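Local coordinates for hypothetical UPF0204 protein AF0625 (Archaeoglobus fulgidus, PDB 1YQE) that probably hydrolyses D-aminoacyl-tRNAs, releasing the D-amino acid and free tRNA, as a zinc-dependent deacylase, at residues A[35-49]-A[60-72]. Numbering follows the deposited sequence.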
loop_
_atom_site.group_PDB
_atom_site.type_symbol
_atom_site.label_atom_id
_atom_site.label_comp_id
_atom_site.label_asym_id
_atom_site.label_seq_id
_atom_site.Cartn_x
_atom_site.Cartn_y
_atom_site.Cartn_z
ATOM N N VAL A 35 11.062 -13.407 19.819
ATOM C CA VAL A 35 12.272 -13.952 19.221
ATOM C C VAL A 35 13.045 -12.794 18.616
ATOM O O VAL A 35 12.450 -11.860 18.073
ATOM C CB VAL A 35 11.956 -14.972 18.108
ATOM C CG1 VAL A 35 11.171 -16.139 18.679
ATOM C CG2 VAL A 35 11.177 -14.298 16.992
ATOM N N GLY A 36 14.367 -12.852 18.713
ATOM C CA GLY A 36 15.183 -11.782 18.173
ATOM C C GLY A 36 14.715 -10.428 18.669
ATOM O O GLY A 36 14.364 -10.268 19.838
ATOM N N GLU A 37 14.693 -9.454 17.768
ATOM C CA GLU A 37 14.276 -8.098 18.105
ATOM C C GLU A 37 12.768 -7.886 18.000
ATOM O O GLU A 37 12.285 -6.774 18.216
ATOM C CB GLU A 37 14.982 -7.104 17.180
ATOM C CG GLU A 37 14.795 -7.424 15.699
ATOM C CD GLU A 37 15.341 -6.342 14.784
ATOM O OE1 GLU A 37 14.824 -5.206 14.834
ATOM O OE2 GLU A 37 16.286 -6.627 14.016
ATOM N N PHE A 38 12.022 -8.942 17.688
ATOM C CA PHE A 38 10.577 -8.807 17.526
ATOM C C PHE A 38 9.685 -9.489 18.555
ATOM O O PHE A 38 10.115 -10.342 19.334
ATOM C CB PHE A 38 10.146 -9.319 16.145
ATOM C CG PHE A 38 11.012 -8.847 15.017
ATOM C CD1 PHE A 38 12.077 -9.624 14.571
ATOM C CD2 PHE A 38 10.762 -7.628 14.393
ATOM C CE1 PHE A 38 12.882 -9.195 13.516
ATOM C CE2 PHE A 38 11.562 -7.190 13.339
ATOM C CZ PHE A 38 12.622 -7.976 12.900
ATOM N N LYS A 39 8.420 -9.087 18.526
ATOM C CA LYS A 39 7.380 -9.646 19.372
ATOM C C LYS A 39 6.413 -10.220 18.343
ATOM O O LYS A 39 5.758 -9.477 17.615
ATOM C CB LYS A 39 6.689 -8.554 20.193
ATOM C CG LYS A 39 7.599 -7.849 21.189
ATOM C CD LYS A 39 6.880 -6.714 21.909
ATOM C CE LYS A 39 5.742 -7.227 22.774
ATOM N NZ LYS A 39 6.237 -8.160 23.822
ATOM N N LEU A 40 6.347 -11.542 18.261
ATOM C CA LEU A 40 5.474 -12.189 17.294
ATOM C C LEU A 40 4.205 -12.723 17.938
ATOM O O LEU A 40 4.235 -13.238 19.053
ATOM C CB LEU A 40 6.209 -13.346 16.613
ATOM C CG LEU A 40 7.584 -13.072 16.005
ATOM C CD1 LEU A 40 8.141 -14.375 15.444
ATOM C CD2 LEU A 40 7.482 -12.012 14.914
ATOM N N TYR A 41 3.090 -12.590 17.228
ATOM C CA TYR A 41 1.809 -13.088 17.705
ATOM C C TYR A 41 1.352 -14.077 16.648
ATOM O O TYR A 41 1.145 -13.707 15.491
ATOM C CB TYR A 41 0.798 -11.947 17.850
ATOM C CG TYR A 41 1.253 -10.846 18.785
ATOM C CD1 TYR A 41 2.143 -9.862 18.354
ATOM C CD2 TYR A 41 0.816 -10.802 20.109
ATOM C CE1 TYR A 41 2.589 -8.861 19.217
ATOM C CE2 TYR A 41 1.256 -9.805 20.982
ATOM C CZ TYR A 41 2.143 -8.840 20.528
ATOM O OH TYR A 41 2.587 -7.851 21.380
ATOM N N LEU A 42 1.203 -15.337 17.045
ATOM C CA LEU A 42 0.818 -16.385 16.112
ATOM C C LEU A 42 -0.580 -16.949 16.313
ATOM O O LEU A 42 -1.090 -17.020 17.431
ATOM C CB LEU A 42 1.825 -17.530 16.194
ATOM C CG LEU A 42 3.300 -17.133 16.139
ATOM C CD1 LEU A 42 4.167 -18.328 16.510
ATOM C CD2 LEU A 42 3.634 -16.620 14.753
ATOM N N SER A 43 -1.181 -17.361 15.202
ATOM C CA SER A 43 -2.507 -17.958 15.185
ATOM C C SER A 43 -2.576 -18.753 13.890
ATOM O O SER A 43 -1.648 -18.699 13.081
ATOM C CB SER A 43 -3.593 -16.878 15.201
ATOM O OG SER A 43 -3.619 -16.154 13.986
ATOM N N ASP A 44 -3.661 -19.492 13.689
ATOM C CA ASP A 44 -3.811 -20.280 12.471
ATOM C C ASP A 44 -4.510 -19.476 11.379
ATOM O O ASP A 44 -4.785 -19.991 10.297
ATOM C CB ASP A 44 -4.607 -21.555 12.756
ATOM C CG ASP A 44 -5.926 -21.277 13.439
ATOM O OD1 ASP A 44 -6.653 -20.365 12.988
ATOM O OD2 ASP A 44 -6.245 -21.974 14.424
ATOM N N GLU A 45 -4.798 -18.211 11.670
ATOM C CA GLU A 45 -5.469 -17.335 10.718
ATOM C C GLU A 45 -4.423 -16.467 10.017
ATOM O O GLU A 45 -4.213 -16.577 8.810
ATOM C CB GLU A 45 -6.479 -16.450 11.453
ATOM C CG GLU A 45 -7.461 -15.718 10.550
ATOM C CD GLU A 45 -8.428 -16.659 9.851
ATOM O OE1 GLU A 45 -9.239 -16.175 9.032
ATOM O OE2 GLU A 45 -8.382 -17.880 10.124
ATOM N N PHE A 46 -3.773 -15.603 10.787
ATOM C CA PHE A 46 -2.739 -14.729 10.247
ATOM C C PHE A 46 -1.712 -14.425 11.334
ATOM O O PHE A 46 -1.891 -14.813 12.485
ATOM C CB PHE A 46 -3.367 -13.439 9.698
ATOM C CG PHE A 46 -4.081 -12.616 10.727
ATOM C CD1 PHE A 46 -3.431 -11.570 11.375
ATOM C CD2 PHE A 46 -5.411 -12.880 11.051
ATOM C CE1 PHE A 46 -4.092 -10.796 12.328
ATOM C CE2 PHE A 46 -6.081 -12.115 12.001
ATOM C CZ PHE A 46 -5.421 -11.068 12.643
ATOM N N TYR A 47 -0.638 -13.738 10.959
ATOM C CA TYR A 47 0.435 -13.398 11.888
ATOM C C TYR A 47 0.512 -11.900 12.145
ATOM O O TYR A 47 0.028 -11.101 11.347
ATOM C CB TYR A 47 1.781 -13.838 11.314
ATOM C CG TYR A 47 1.983 -15.328 11.186
ATOM C CD1 TYR A 47 2.886 -15.843 10.259
ATOM C CD2 TYR A 47 1.320 -16.225 12.026
ATOM C CE1 TYR A 47 3.128 -17.207 10.171
ATOM C CE2 TYR A 47 1.560 -17.595 11.946
ATOM C CZ TYR A 47 2.466 -18.076 11.016
ATOM O OH TYR A 47 2.719 -19.427 10.935
ATOM N N ILE A 48 1.130 -11.535 13.266
ATOM C CA ILE A 48 1.336 -10.138 13.628
ATOM C C ILE A 48 2.756 -10.037 14.175
ATOM O O ILE A 48 3.195 -10.894 14.946
ATOM C CB ILE A 48 0.370 -9.652 14.733
ATOM C CG1 ILE A 48 -1.082 -9.747 14.262
ATOM C CG2 ILE A 48 0.705 -8.202 15.103
ATOM C CD1 ILE A 48 -2.100 -9.337 15.322
ATOM N N ALA A 49 3.481 -9.002 13.772
ATOM C CA ALA A 49 4.843 -8.820 14.250
ATOM C C ALA A 49 5.032 -7.387 14.711
ATOM O O ALA A 49 4.631 -6.441 14.028
ATOM C CB ALA A 49 5.847 -9.157 13.152
ATOM N N HIS A 60 14.753 -4.239 4.549
ATOM C CA HIS A 60 15.088 -5.650 4.774
ATOM C C HIS A 60 14.411 -6.300 5.975
ATOM O O HIS A 60 14.797 -7.396 6.389
ATOM C CB HIS A 60 16.608 -5.813 4.908
ATOM C CG HIS A 60 17.366 -5.408 3.683
ATOM N ND1 HIS A 60 17.235 -6.063 2.478
ATOM C CD2 HIS A 60 18.236 -4.394 3.467
ATOM C CE1 HIS A 60 17.990 -5.469 1.572
ATOM N NE2 HIS A 60 18.606 -4.452 2.146
ATOM N N ILE A 61 13.393 -5.654 6.534
ATOM C CA ILE A 61 12.728 -6.234 7.691
ATOM C C ILE A 61 12.008 -7.537 7.342
ATOM O O ILE A 61 11.790 -8.382 8.213
ATOM C CB ILE A 61 11.732 -5.244 8.327
ATOM C CG1 ILE A 61 11.338 -5.747 9.720
ATOM C CG2 ILE A 61 10.506 -5.076 7.436
ATOM C CD1 ILE A 61 10.470 -4.791 10.494
ATOM N N ASP A 62 11.644 -7.709 6.073
ATOM C CA ASP A 62 10.972 -8.936 5.662
ATOM C C ASP A 62 11.934 -10.117 5.766
ATOM O O ASP A 62 11.537 -11.214 6.171
ATOM C CB ASP A 62 10.430 -8.831 4.228
ATOM C CG ASP A 62 11.485 -8.394 3.226
ATOM O OD1 ASP A 62 11.329 -8.710 2.025
ATOM O OD2 ASP A 62 12.462 -7.724 3.631
ATOM N N GLU A 63 13.198 -9.888 5.406
ATOM C CA GLU A 63 14.217 -10.932 5.476
ATOM C C GLU A 63 14.466 -11.313 6.929
ATOM O O GLU A 63 14.645 -12.488 7.250
ATOM C CB GLU A 63 15.538 -10.456 4.861
ATOM C CG GLU A 63 15.446 -9.974 3.424
ATOM C CD GLU A 63 16.798 -9.565 2.862
ATOM O OE1 GLU A 63 17.560 -8.870 3.572
ATOM O OE2 GLU A 63 17.096 -9.933 1.705
ATOM N N LYS A 64 14.487 -10.308 7.802
ATOM C CA LYS A 64 14.715 -10.522 9.227
ATOM C C LYS A 64 13.598 -11.349 9.861
ATOM O O LYS A 64 13.856 -12.286 10.622
ATOM C CB LYS A 64 14.818 -9.175 9.946
ATOM C CG LYS A 64 15.960 -8.305 9.451
ATOM C CD LYS A 64 15.968 -6.950 10.127
ATOM C CE LYS A 64 17.129 -6.108 9.623
ATOM N NZ LYS A 64 17.186 -4.781 10.292
ATOM N N LEU A 65 12.358 -10.997 9.549
ATOM C CA LEU A 65 11.212 -11.709 10.099
ATOM C C LEU A 65 11.062 -13.115 9.523
ATOM O O LEU A 65 10.591 -14.025 10.212
ATOM C CB LEU A 65 9.931 -10.905 9.849
ATOM C CG LEU A 65 9.751 -9.649 10.704
ATOM C CD1 LEU A 65 8.737 -8.705 10.059
ATOM C CD2 LEU A 65 9.303 -10.049 12.099
ATOM N N ALA A 66 11.469 -13.292 8.271
ATOM C CA ALA A 66 11.355 -14.587 7.598
ATOM C C ALA A 66 12.232 -15.671 8.219
ATOM O O ALA A 66 12.162 -16.837 7.833
ATOM C CB ALA A 66 11.680 -14.437 6.123
ATOM N N LYS A 67 13.067 -15.283 9.174
ATOM C CA LYS A 67 13.926 -16.243 9.845
ATOM C C LYS A 67 13.105 -17.026 10.868
ATOM O O LYS A 67 13.407 -18.179 11.170
ATOM C CB LYS A 67 15.071 -15.515 10.553
ATOM C CG LYS A 67 15.953 -16.405 11.417
ATOM C CD LYS A 67 17.009 -15.579 12.143
ATOM C CE LYS A 67 17.743 -16.396 13.196
ATOM N NZ LYS A 67 18.712 -15.549 13.964
ATOM N N TYR A 68 12.050 -16.398 11.380
ATOM C CA TYR A 68 11.219 -17.023 12.397
ATOM C C TYR A 68 9.862 -17.540 11.926
ATOM O O TYR A 68 9.275 -18.415 12.571
ATOM C CB TYR A 68 11.021 -16.047 13.555
ATOM C CG TYR A 68 12.296 -15.350 13.968
ATOM C CD1 TYR A 68 12.546 -14.028 13.593
ATOM C CD2 TYR A 68 13.255 -16.010 14.734
ATOM C CE1 TYR A 68 13.722 -13.380 13.977
ATOM C CE2 TYR A 68 14.433 -15.374 15.119
ATOM C CZ TYR A 68 14.660 -14.060 14.740
ATOM O OH TYR A 68 15.818 -13.425 15.134
ATOM N N ILE A 69 9.361 -16.999 10.818
ATOM C CA ILE A 69 8.071 -17.432 10.279
ATOM C C ILE A 69 7.972 -17.278 8.773
ATOM O O ILE A 69 8.672 -16.469 8.170
ATOM C CB ILE A 69 6.890 -16.640 10.891
ATOM C CG1 ILE A 69 7.211 -15.142 10.893
ATOM C CG2 ILE A 69 6.579 -17.160 12.281
ATOM C CD1 ILE A 69 6.012 -14.258 11.217
ATOM N N ASP A 70 7.087 -18.067 8.174
ATOM C CA ASP A 70 6.847 -18.021 6.736
ATOM C C ASP A 70 5.596 -17.192 6.484
ATOM O O ASP A 70 4.568 -17.386 7.139
ATOM C CB ASP A 70 6.612 -19.422 6.182
ATOM C CG ASP A 70 7.886 -20.209 6.016
ATOM O OD1 ASP A 70 8.945 -19.773 6.515
ATOM O OD2 ASP A 70 7.813 -21.280 5.382
ATOM N N PHE A 71 5.685 -16.270 5.534
ATOM C CA PHE A 71 4.551 -15.424 5.184
ATOM C C PHE A 71 4.683 -14.991 3.727
ATOM O O PHE A 71 5.788 -14.767 3.238
ATOM C CB PHE A 71 4.477 -14.219 6.133
ATOM C CG PHE A 71 5.770 -13.469 6.270
ATOM C CD1 PHE A 71 6.070 -12.410 5.413
ATOM C CD2 PHE A 71 6.691 -13.823 7.251
ATOM C CE1 PHE A 71 7.271 -11.712 5.534
ATOM C CE2 PHE A 71 7.897 -13.133 7.382
ATOM C CZ PHE A 71 8.184 -12.071 6.518
ATOM N N GLU A 72 3.550 -14.903 3.033
ATOM C CA GLU A 72 3.538 -14.536 1.620
ATOM C C GLU A 72 3.495 -13.039 1.355
ATOM O O GLU A 72 3.781 -12.599 0.242
ATOM C CB GLU A 72 2.357 -15.206 0.913
ATOM C CG GLU A 72 1.027 -14.999 1.610
ATOM C CD GLU A 72 -0.126 -15.678 0.892
ATOM O OE1 GLU A 72 0.120 -16.628 0.118
ATOM O OE2 GLU A 72 -1.283 -15.265 1.114
HETATM O O HOH W 1 15.956 -10.474 15.513
#
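F38 and L65 meet where strand 38-42 and helix 61-65 pass, their axes 11.7 Å apart at closest approach and 66° between their N-to-C directions. A type II' turn from V35 to F38 leads into the strand; G36 suits it, having positive phi and lying where any CB would collide with Y68 OH. Flat and apolar, the F38 ring takes L65 CD2 over its centre in a CH-pi contact, 3.5 Å from the centroid, while K64 CB and Y68 CE1 lie at its edge. The same L65 methyl, CD2, also touches L40 CD2 and the CB of A49, the latter at 3.7 Å. The short helix and the chain after it thus cover one face of the mixed sheet's antiparallel edge, while helix 15-24 packs against I48 on the other. Y68, just after the helix, takes V35 CG2 over one ring face, 3.5 Å from the centroid; with Y68 CG anti to the carbonyl carbon (chi1 -45°), the hydroxyl is hydrogen-bonded to a water, which accepts from E37 N. An alanine replacing Y68 would probably strip V35 CG2 of the ring face it packs on and cost the water its bond to the hydroxyl. Farther along, beta-branched I69 turns CG2 to L42 CD2 and CD1 to Y47, CD1 lying 3.6 Å from Y47 CD1.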